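Local coordinates for protein plasmodium falciparum gamete antigen 27/25 (PDB 1N81) that is essential for sexual development of the malaria parasite, as a gametocyte protein of unknown molecular function that may dimerize, at residues R72-R80 against R165-V173; V112-V120 against I132-L142. All coordinates share one frame; numbering follows the deposited sequence.

Contact 1 (R72-R80 against R165-V173)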
loop_
_atom_site.group_PDB
_atom_site.type_symbol
_atom_site.label_atom_id
_atom_site.label_comp_id
_atom_site.label_asym_id
_atom_site.label_seq_id
_atom_site.Cartn_x
_atom_site.Cartn_y
_atom_site.Cartn_z
ATOM N N ARG A 72 12.391 -9.440 3.052
ATOM C CA ARG A 72 12.130 -9.117 1.664
ATOM C C ARG A 72 10.862 -8.236 1.549
ATOM O O ARG A 72 10.835 -7.290 0.788
ATOM C CB ARG A 72 11.914 -10.391 0.863
ATOM C CG ARG A 72 11.839 -10.129 -0.639
ATOM C CD ARG A 72 11.406 -11.369 -1.385
ATOM N NE ARG A 72 10.031 -11.729 -1.062
ATOM C CZ ARG A 72 8.962 -11.179 -1.624
ATOM N NH1 ARG A 72 9.114 -10.241 -2.550
ATOM N NH2 ARG A 72 7.746 -11.561 -1.249
ATOM N N VAL A 73 9.821 -8.589 2.299
ATOM C CA VAL A 73 8.559 -7.855 2.324
ATOM C C VAL A 73 8.847 -6.446 2.816
ATOM O O VAL A 73 8.384 -5.465 2.243
ATOM C CB VAL A 73 7.549 -8.489 3.293
ATOM C CG1 VAL A 73 6.309 -7.617 3.381
ATOM C CG2 VAL A 73 7.189 -9.883 2.831
ATOM N N GLN A 74 9.604 -6.353 3.897
ATOM C CA GLN A 74 9.918 -5.049 4.413
ATOM C C GLN A 74 10.669 -4.220 3.366
ATOM O O GLN A 74 10.398 -3.027 3.229
ATOM C CB GLN A 74 10.753 -5.142 5.684
ATOM C CG GLN A 74 10.463 -3.968 6.615
ATOM C CD GLN A 74 11.443 -3.871 7.752
ATOM O OE1 GLN A 74 12.661 -3.856 7.540
ATOM N NE2 GLN A 74 10.924 -3.785 8.971
ATOM N N ASP A 75 11.595 -4.842 2.624
ATOM C CA ASP A 75 12.370 -4.119 1.600
ATOM C C ASP A 75 11.437 -3.496 0.561
ATOM O O ASP A 75 11.649 -2.353 0.133
ATOM C CB ASP A 75 13.355 -5.031 0.839
ATOM C CG ASP A 75 14.531 -5.514 1.698
ATOM O OD1 ASP A 75 14.886 -4.845 2.690
ATOM O OD2 ASP A 75 15.112 -6.567 1.352
ATOM N N ASN A 76 10.430 -4.257 0.120
ATOM C CA ASN A 76 9.496 -3.703 -0.863
ATOM C C ASN A 76 8.576 -2.648 -0.274
ATOM O O ASN A 76 8.119 -1.761 -1.007
ATOM C CB ASN A 76 8.655 -4.785 -1.530
ATOM C CG ASN A 76 9.463 -5.610 -2.530
ATOM O OD1 ASN A 76 10.545 -5.205 -2.945
ATOM N ND2 ASN A 76 8.925 -6.758 -2.931
ATOM N N ILE A 77 8.283 -2.736 1.023
ATOM C CA ILE A 77 7.430 -1.704 1.635
ATOM C C ILE A 77 8.208 -0.396 1.514
ATOM O O ILE A 77 7.666 0.617 1.062
ATOM C CB ILE A 77 7.119 -1.969 3.155
ATOM C CG1 ILE A 77 6.120 -3.113 3.289
ATOM C CG2 ILE A 77 6.494 -0.705 3.807
ATOM C CD1 ILE A 77 5.793 -3.457 4.750
ATOM N N VAL A 78 9.486 -0.435 1.894
ATOM C CA VAL A 78 10.352 0.744 1.820
ATOM C C VAL A 78 10.427 1.253 0.375
ATOM O O VAL A 78 10.310 2.462 0.128
ATOM C CB VAL A 78 11.781 0.444 2.315
ATOM C CG1 VAL A 78 12.677 1.686 2.097
ATOM C CG2 VAL A 78 11.749 0.080 3.802
ATOM N N ASN A 79 10.619 0.333 -0.569
ATOM C CA ASN A 79 10.684 0.731 -1.972
ATOM C C ASN A 79 9.413 1.446 -2.399
ATOM O O ASN A 79 9.471 2.538 -2.967
ATOM C CB ASN A 79 10.886 -0.474 -2.904
ATOM C CG ASN A 79 12.248 -1.107 -2.758
ATOM O OD1 ASN A 79 13.202 -0.442 -2.393
ATOM N ND2 ASN A 79 12.349 -2.398 -3.061
ATOM N N ARG A 80 8.266 0.825 -2.126
ATOM C CA ARG A 80 6.983 1.417 -2.520
ATOM C C ARG A 80 6.802 2.793 -1.892
ATOM O O ARG A 80 6.311 3.718 -2.536
ATOM C CB ARG A 80 5.804 0.494 -2.144
ATOM C CG ARG A 80 5.597 -0.695 -3.130
ATOM C CD ARG A 80 4.267 -1.389 -2.825
ATOM N NE ARG A 80 4.239 -1.935 -1.463
ATOM C CZ ARG A 80 4.660 -3.151 -1.143
ATOM N NH1 ARG A 80 5.139 -3.942 -2.100
ATOM N NH2 ARG A 80 4.574 -3.584 0.117
ATOM N N ARG A 165 2.150 -1.012 -7.947
ATOM C CA ARG A 165 2.409 -1.209 -6.524
ATOM C C ARG A 165 1.392 -2.136 -5.901
ATOM O O ARG A 165 1.713 -2.977 -5.064
ATOM C CB ARG A 165 2.321 0.104 -5.775
ATOM C CG ARG A 165 3.584 0.965 -5.847
ATOM C CD ARG A 165 3.344 2.227 -5.013
ATOM N NE ARG A 165 3.533 3.327 -5.907
ATOM C CZ ARG A 165 2.655 4.275 -6.126
ATOM N NH1 ARG A 165 1.488 4.292 -5.507
ATOM N NH2 ARG A 165 2.965 5.213 -6.977
ATOM N N ILE A 166 0.151 -1.938 -6.303
ATOM C CA ILE A 166 -0.961 -2.705 -5.792
ATOM C C ILE A 166 -0.743 -4.204 -6.073
ATOM O O ILE A 166 -0.851 -5.054 -5.165
ATOM C CB ILE A 166 -2.228 -2.180 -6.457
ATOM C CG1 ILE A 166 -2.597 -0.846 -5.800
ATOM C CG2 ILE A 166 -3.367 -3.218 -6.399
ATOM C CD1 ILE A 166 -3.792 -0.174 -6.478
ATOM N N SER A 167 -0.427 -4.518 -7.322
ATOM C CA SER A 167 -0.190 -5.911 -7.698
ATOM C C SER A 167 1.013 -6.415 -6.898
ATOM O O SER A 167 0.971 -7.514 -6.332
ATOM C CB SER A 167 0.057 -6.037 -9.207
ATOM O OG SER A 167 -1.145 -5.825 -9.922
ATOM N N GLN A 168 2.053 -5.589 -6.795
ATOM C CA GLN A 168 3.238 -5.984 -6.036
ATOM C C GLN A 168 2.918 -6.225 -4.586
ATOM O O GLN A 168 3.361 -7.215 -4.000
ATOM C CB GLN A 168 4.346 -4.931 -6.091
ATOM C CG GLN A 168 5.586 -5.439 -5.374
ATOM C CD GLN A 168 6.678 -4.433 -5.311
ATOM O OE1 GLN A 168 6.626 -3.490 -4.526
ATOM N NE2 GLN A 168 7.681 -4.606 -6.162
ATOM N N PHE A 169 2.170 -5.299 -3.991
ATOM C CA PHE A 169 1.791 -5.416 -2.590
ATOM C C PHE A 169 1.021 -6.732 -2.332
ATOM O O PHE A 169 1.286 -7.441 -1.372
ATOM C CB PHE A 169 0.911 -4.220 -2.179
ATOM C CG PHE A 169 0.451 -4.269 -0.740
ATOM C CD1 PHE A 169 1.068 -3.472 0.230
ATOM C CD2 PHE A 169 -0.597 -5.108 -0.360
ATOM C CE1 PHE A 169 0.654 -3.498 1.580
ATOM C CE2 PHE A 169 -1.027 -5.154 0.976
ATOM C CZ PHE A 169 -0.391 -4.339 1.954
ATOM N N LEU A 170 0.050 -7.044 -3.175
ATOM C CA LEU A 170 -0.732 -8.255 -2.972
ATOM C C LEU A 170 0.159 -9.520 -3.020
ATOM O O LEU A 170 0.114 -10.364 -2.122
ATOM C CB LEU A 170 -1.843 -8.317 -4.024
ATOM C CG LEU A 170 -2.914 -7.245 -3.766
ATOM C CD1 LEU A 170 -3.780 -7.102 -4.971
ATOM C CD2 LEU A 170 -3.753 -7.587 -2.554
ATOM N N ILE A 171 0.988 -9.637 -4.048
ATOM C CA ILE A 171 1.861 -10.805 -4.159
ATOM C C ILE A 171 2.742 -10.954 -2.920
ATOM O O ILE A 171 2.865 -12.029 -2.379
ATOM C CB ILE A 171 2.723 -10.724 -5.446
ATOM C CG1 ILE A 171 1.818 -10.889 -6.664
ATOM C CG2 ILE A 171 3.777 -11.844 -5.443
ATOM C CD1 ILE A 171 2.440 -10.426 -7.968
ATOM N N ASP A 172 3.324 -9.856 -2.455
ATOM C CA ASP A 172 4.169 -9.870 -1.278
ATOM C C ASP A 172 3.469 -10.123 0.027
ATOM O O ASP A 172 4.042 -10.730 0.925
ATOM C CB ASP A 172 4.862 -8.523 -1.068
ATOM C CG ASP A 172 5.985 -8.315 -1.994
ATOM O OD1 ASP A 172 6.294 -9.269 -2.741
ATOM O OD2 ASP A 172 6.557 -7.214 -1.968
ATOM N N VAL A 173 2.239 -9.642 0.153
ATOM C CA VAL A 173 1.577 -9.718 1.444
ATOM C C VAL A 173 0.505 -10.761 1.698
ATOM O O VAL A 173 0.450 -11.315 2.788
ATOM C CB VAL A 173 1.043 -8.288 1.807
ATOM C CG1 VAL A 173 0.389 -8.286 3.188
ATOM C CG2 VAL A 173 2.224 -7.274 1.744
HETATM O O HOH W 1 6.000 -5.869 0.346
#
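Buried Asp-172 is met by two arginines and an asparagine, so that the heart of this helix pair is a polar network. Arg-72 reaches OD1 end-on with two nitrogens, NH1 at 3.0 Å from Asp-172 OD1 and NH2 at 3.1 Å from the same oxygen. Both arrive from one face of the carboxylate, whose plane stands 76° from the guanidinium. The other oxygen is held differently: Asn-76 ND2 donates to the syn lone pair of Asp-172 OD2 over 2.6 Å, nearly straight and with amide and carboxylate almost coplanar. Arg-80 adds a longer salt bridge, its NH1 lying 3.6 Å from Asp-172 OD2. A water molecule joins the same site, donating hydrogen bonds to Asp-172 OD2 and Val-73 O and accepting one from Arg-80 NH2. This gathering of positive charge and donors would probably favour an ionised Asp-172.

Arg-80 is the knob of the interface, set among Arg-165, Gln-168, Phe-169 and Asp-172. Its chain bends at chi3 (-61°), turning the guanidinium back over its own helix, with Asn-76 O above one face and the Phe-169 backbone across the other. Arg-80 NH1 also donates to Gln-168 OE1 over 2.9 Å, and Arg-80 NH2 comes within 3.5 Å of Phe-169 CD1. The amides of Gln-168 and Asn-76 stack almost parallel, while the aliphatic parts of Arg-80 and Arg-165 run past each other in opposite directions.

Segments 72-80 and 165-173 run nearly antiparallel (163°), with axes 10.2 Å apart at their closest. Helix 13-35 packs on Ile-77, Phe-169 and Val-173 and sends Glu-22 to Arg-80 NE; helix 96-122 lies against Ile-166, Phe-169 and Leu-170, its Glu-109 pairing with Arg-165, and helix 50-63 backs Ile-77 and Val-78.

Contact 2 (V112-V120 against I132-L142)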
loop_
_atom_site.group_PDB
_atom_site.type_symbol
_atom_site.label_atom_id
_atom_site.label_comp_id
_atom_site.label_asym_id
_atom_site.label_seq_id
_atom_site.Cartn_x
_atom_site.Cartn_y
_atom_site.Cartn_z
ATOM N N VAL A 112 -8.152 0.171 -2.652
ATOM C CA VAL A 112 -8.185 -0.717 -3.808
ATOM C C VAL A 112 -7.468 -2.027 -3.439
ATOM O O VAL A 112 -7.979 -3.117 -3.743
ATOM C CB VAL A 112 -7.574 -0.071 -5.053
ATOM C CG1 VAL A 112 -7.442 -1.103 -6.174
ATOM C CG2 VAL A 112 -8.482 1.045 -5.521
ATOM N N ILE A 113 -6.338 -1.916 -2.730
ATOM C CA ILE A 113 -5.598 -3.099 -2.261
ATOM C C ILE A 113 -6.543 -4.023 -1.492
ATOM O O ILE A 113 -6.634 -5.222 -1.784
ATOM C CB ILE A 113 -4.404 -2.731 -1.319
ATOM C CG1 ILE A 113 -3.269 -2.121 -2.145
ATOM C CG2 ILE A 113 -3.916 -3.964 -0.575
ATOM C CD1 ILE A 113 -2.081 -1.634 -1.329
ATOM N N GLU A 114 -7.281 -3.465 -0.528
ATOM C CA GLU A 114 -8.192 -4.292 0.260
ATOM C C GLU A 114 -9.272 -4.972 -0.547
ATOM O O GLU A 114 -9.501 -6.171 -0.403
ATOM C CB GLU A 114 -8.811 -3.487 1.402
ATOM C CG GLU A 114 -7.747 -3.153 2.403
ATOM C CD GLU A 114 -8.292 -2.448 3.616
ATOM O OE1 GLU A 114 -9.447 -1.987 3.599
ATOM O OE2 GLU A 114 -7.538 -2.350 4.587
ATOM N N GLU A 115 -9.915 -4.216 -1.407
ATOM C CA GLU A 115 -10.991 -4.723 -2.243
ATOM C C GLU A 115 -10.465 -5.874 -3.131
ATOM O O GLU A 115 -11.088 -6.937 -3.268
ATOM C CB GLU A 115 -11.476 -3.565 -3.105
ATOM C CG GLU A 115 -12.808 -3.722 -3.742
ATOM C CD GLU A 115 -13.928 -3.619 -2.749
ATOM O OE1 GLU A 115 -13.785 -2.889 -1.723
ATOM O OE2 GLU A 115 -14.951 -4.273 -3.025
ATOM N N VAL A 116 -9.322 -5.656 -3.767
ATOM C CA VAL A 116 -8.784 -6.695 -4.610
ATOM C C VAL A 116 -8.440 -7.923 -3.762
ATOM O O VAL A 116 -8.628 -9.055 -4.215
ATOM C CB VAL A 116 -7.531 -6.227 -5.383
ATOM C CG1 VAL A 116 -6.924 -7.392 -6.144
ATOM C CG2 VAL A 116 -7.902 -5.126 -6.345
ATOM N N SER A 117 -7.970 -7.710 -2.528
ATOM C CA SER A 117 -7.595 -8.837 -1.684
ATOM C C SER A 117 -8.815 -9.693 -1.353
ATOM O O SER A 117 -8.676 -10.910 -1.152
ATOM C CB SER A 117 -6.883 -8.382 -0.393
ATOM O OG SER A 117 -7.787 -7.961 0.604
ATOM N N ILE A 118 -9.998 -9.071 -1.299
ATOM C CA ILE A 118 -11.230 -9.824 -1.021
ATOM C C ILE A 118 -11.555 -10.749 -2.183
ATOM O O ILE A 118 -11.936 -11.890 -1.979
ATOM C CB ILE A 118 -12.471 -8.915 -0.826
ATOM C CG1 ILE A 118 -12.295 -8.021 0.406
ATOM C CG2 ILE A 118 -13.734 -9.800 -0.694
ATOM C CD1 ILE A 118 -11.987 -8.789 1.687
ATOM N N ASN A 119 -11.416 -10.247 -3.405
ATOM C CA ASN A 119 -11.689 -11.063 -4.587
ATOM C C ASN A 119 -10.674 -12.218 -4.633
ATOM O O ASN A 119 -11.023 -13.333 -4.982
ATOM C CB ASN A 119 -11.602 -10.215 -5.869
ATOM C CG ASN A 119 -12.800 -9.259 -6.035
ATOM O OD1 ASN A 119 -13.785 -9.582 -6.690
ATOM N ND2 ASN A 119 -12.715 -8.095 -5.424
ATOM N N VAL A 120 -9.425 -11.944 -4.264
ATOM C CA VAL A 120 -8.392 -12.981 -4.235
ATOM C C VAL A 120 -8.758 -14.124 -3.251
ATOM O O VAL A 120 -8.769 -15.295 -3.622
ATOM C CB VAL A 120 -7.010 -12.377 -3.856
ATOM C CG1 VAL A 120 -5.999 -13.487 -3.572
ATOM C CG2 VAL A 120 -6.503 -11.483 -5.016
ATOM N N ILE A 132 -6.037 -12.497 -10.494
ATOM C CA ILE A 132 -6.760 -11.387 -9.875
ATOM C C ILE A 132 -5.793 -10.321 -9.357
ATOM O O ILE A 132 -5.994 -9.144 -9.620
ATOM C CB ILE A 132 -7.712 -11.888 -8.745
ATOM C CG1 ILE A 132 -8.837 -12.715 -9.366
ATOM C CG2 ILE A 132 -8.366 -10.690 -8.003
ATOM C CD1 ILE A 132 -9.681 -13.500 -8.351
ATOM N N MET A 133 -4.725 -10.740 -8.675
ATOM C CA MET A 133 -3.731 -9.803 -8.148
ATOM C C MET A 133 -3.162 -8.898 -9.243
ATOM O O MET A 133 -2.819 -7.727 -9.001
ATOM C CB MET A 133 -2.577 -10.558 -7.498
ATOM C CG MET A 133 -2.954 -11.292 -6.241
ATOM S SD MET A 133 -1.515 -12.089 -5.503
ATOM C CE MET A 133 -2.197 -12.670 -3.981
ATOM N N ASN A 134 -3.094 -9.444 -10.453
ATOM C CA ASN A 134 -2.548 -8.727 -11.598
ATOM C C ASN A 134 -3.626 -8.146 -12.506
ATOM O O ASN A 134 -3.302 -7.551 -13.523
ATOM C CB ASN A 134 -1.641 -9.679 -12.441
ATOM C CG ASN A 134 -0.363 -10.105 -11.698
ATOM O OD1 ASN A 134 0.415 -9.269 -11.290
ATOM N ND2 ASN A 134 -0.149 -11.414 -11.543
ATOM N N ASP A 135 -4.906 -8.301 -12.152
ATOM C CA ASP A 135 -5.961 -7.812 -13.036
ATOM C C ASP A 135 -6.038 -6.280 -13.123
ATOM O O ASP A 135 -6.770 -5.635 -12.364
ATOM C CB ASP A 135 -7.327 -8.386 -12.600
ATOM C CG ASP A 135 -8.394 -8.265 -13.699
ATOM O OD1 ASP A 135 -8.308 -7.327 -14.514
ATOM O OD2 ASP A 135 -9.314 -9.106 -13.735
ATOM N N LYS A 136 -5.323 -5.707 -14.086
ATOM C CA LYS A 136 -5.299 -4.263 -14.254
ATOM C C LYS A 136 -6.678 -3.685 -14.558
ATOM O O LYS A 136 -6.954 -2.512 -14.250
ATOM C CB LYS A 136 -4.332 -3.858 -15.375
ATOM C CG LYS A 136 -2.923 -4.427 -15.302
ATOM C CD LYS A 136 -2.231 -4.246 -16.673
ATOM C CE LYS A 136 -0.952 -5.069 -16.845
ATOM N NZ LYS A 136 0.251 -4.420 -16.242
ATOM N N LYS A 137 -7.538 -4.497 -15.168
ATOM C CA LYS A 137 -8.878 -4.044 -15.506
ATOM C C LYS A 137 -9.692 -3.835 -14.233
ATOM O O LYS A 137 -10.372 -2.819 -14.073
ATOM C CB LYS A 137 -9.575 -5.064 -16.396
ATOM C CG LYS A 137 -10.933 -4.627 -16.871
ATOM C CD LYS A 137 -11.308 -5.329 -18.180
ATOM C CE LYS A 137 -12.444 -4.609 -18.897
ATOM N NZ LYS A 137 -13.717 -4.644 -18.126
ATOM N N LEU A 138 -9.630 -4.816 -13.345
ATOM C CA LEU A 138 -10.345 -4.743 -12.073
ATOM C C LEU A 138 -9.768 -3.565 -11.282
ATOM O O LEU A 138 -10.500 -2.774 -10.709
ATOM C CB LEU A 138 -10.165 -6.046 -11.289
ATOM C CG LEU A 138 -10.685 -6.076 -9.848
ATOM C CD1 LEU A 138 -12.209 -5.949 -9.831
ATOM C CD2 LEU A 138 -10.268 -7.373 -9.186
ATOM N N ILE A 139 -8.449 -3.423 -11.281
ATOM C CA ILE A 139 -7.850 -2.320 -10.546
ATOM C C ILE A 139 -8.318 -0.956 -11.074
ATOM O O ILE A 139 -8.664 -0.061 -10.286
ATOM C CB ILE A 139 -6.314 -2.419 -10.555
ATOM C CG1 ILE A 139 -5.887 -3.651 -9.728
ATOM C CG2 ILE A 139 -5.691 -1.146 -9.953
ATOM C CD1 ILE A 139 -4.422 -4.036 -9.930
ATOM N N ARG A 140 -8.361 -0.810 -12.389
ATOM C CA ARG A 140 -8.774 0.450 -12.988
ATOM C C ARG A 140 -10.198 0.789 -12.573
ATOM O O ARG A 140 -10.488 1.927 -12.243
ATOM C CB ARG A 140 -8.695 0.387 -14.516
ATOM C CG ARG A 140 -9.076 1.720 -15.228
ATOM C CD ARG A 140 -8.103 2.874 -14.914
ATOM N NE ARG A 140 -8.716 3.879 -14.044
ATOM C CZ ARG A 140 -8.129 5.014 -13.670
ATOM N NH1 ARG A 140 -6.907 5.316 -14.091
ATOM N NH2 ARG A 140 -8.759 5.847 -12.845
ATOM N N MET A 141 -11.084 -0.202 -12.585
ATOM C CA MET A 141 -12.460 0.048 -12.187
ATOM C C MET A 141 -12.578 0.375 -10.718
ATOM O O MET A 141 -13.296 1.311 -10.349
ATOM C CB MET A 141 -13.356 -1.136 -12.563
ATOM C CG MET A 141 -13.641 -1.166 -14.055
ATOM S SD MET A 141 -14.834 -2.439 -14.506
ATOM C CE MET A 141 -13.768 -3.766 -14.736
ATOM N N LEU A 142 -11.902 -0.379 -9.857
ATOM C CA LEU A 142 -11.963 -0.041 -8.440
ATOM C C LEU A 142 -11.408 1.383 -8.211
ATOM O O LEU A 142 -11.943 2.139 -7.377
ATOM C CB LEU A 142 -11.210 -1.068 -7.593
ATOM C CG LEU A 142 -11.864 -2.453 -7.488
ATOM C CD1 LEU A 142 -10.883 -3.417 -6.827
ATOM C CD2 LEU A 142 -13.167 -2.385 -6.664
#
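Helices 112-120 and 136-142 cross at 134° with their axes 10.1 Å apart, while the end of the preceding helix, Ile-132 and Met-133, meets the C-terminal part of 112-120. Val-116 is the knob of this apolar interface, fitting among Ile-132, Leu-138, Ile-139 and Leu-142. Its two methyls divide the work: CG1, anti to the backbone N (chi1 174°), faces Ile-132, whereas CG2 is directed at helix 136-142 and presses on Leu-142, with Val-116 CG2 and Leu-142 CD1 only 3.5 Å apart, tighter than usual for two carbons.

Leu-142 packs along Val-112 and Glu-115 as well. Its CB rests on both methyls of Val-112, 4.0 Å from Val-112 CG2, and its tip meets the aliphatic part of Glu-115, where Leu-142 CD1 lies 3.6 Å from Glu-115 CG. A bend at chi2 (72°) turns the Glu-115 carboxylate aside, and its OE1 is hydrogen-bonded to Tyr-146 OH. Further along, Val-120 CG2 touches both Ile-132 CG2, at 3.6 Å, and Met-133 CG; the extended methionine carries its CE on to Val-120 CG1. Ile-132 CD1 reaches the backbone of Asn-119, whose side-chain ND2 is turned back to donate to Glu-115 O.

Between the two helices of 132-142 the chain turns at Asp-135, the N-cap, whose OD1 accepts from Leu-138 N over 3.1 Å. Helix 156-173 lies alongside, touching Val-116, Met-133 and Ile-139, while helix 13-35 packs on Ile-113, Glu-114 and Ser-117.

In the fold
Contacts 1 and 2 have centres about 15 Å apart in this all-helical chain and touch directly. Helix 156-173 is the bridge: one side pairs with helix 71-89 in contact 1, and others meet both partners of contact 2. Leu-170 packs on Val-116, Phe-169 on Ile-113, and Ser-167 OG probably hydrogen-bonds Met-133 O. Both segments of contact 2 fall between those of contact 1 in the sequence, joining helix 96-122 to the two helices that follow it, whereas contact 1 brings together segments 85 residues apart. A polar buried interface and an apolar one thus tie the middle of the chain to its last helices, within the Pfg27 family region, with helix 13-35 packing beside both.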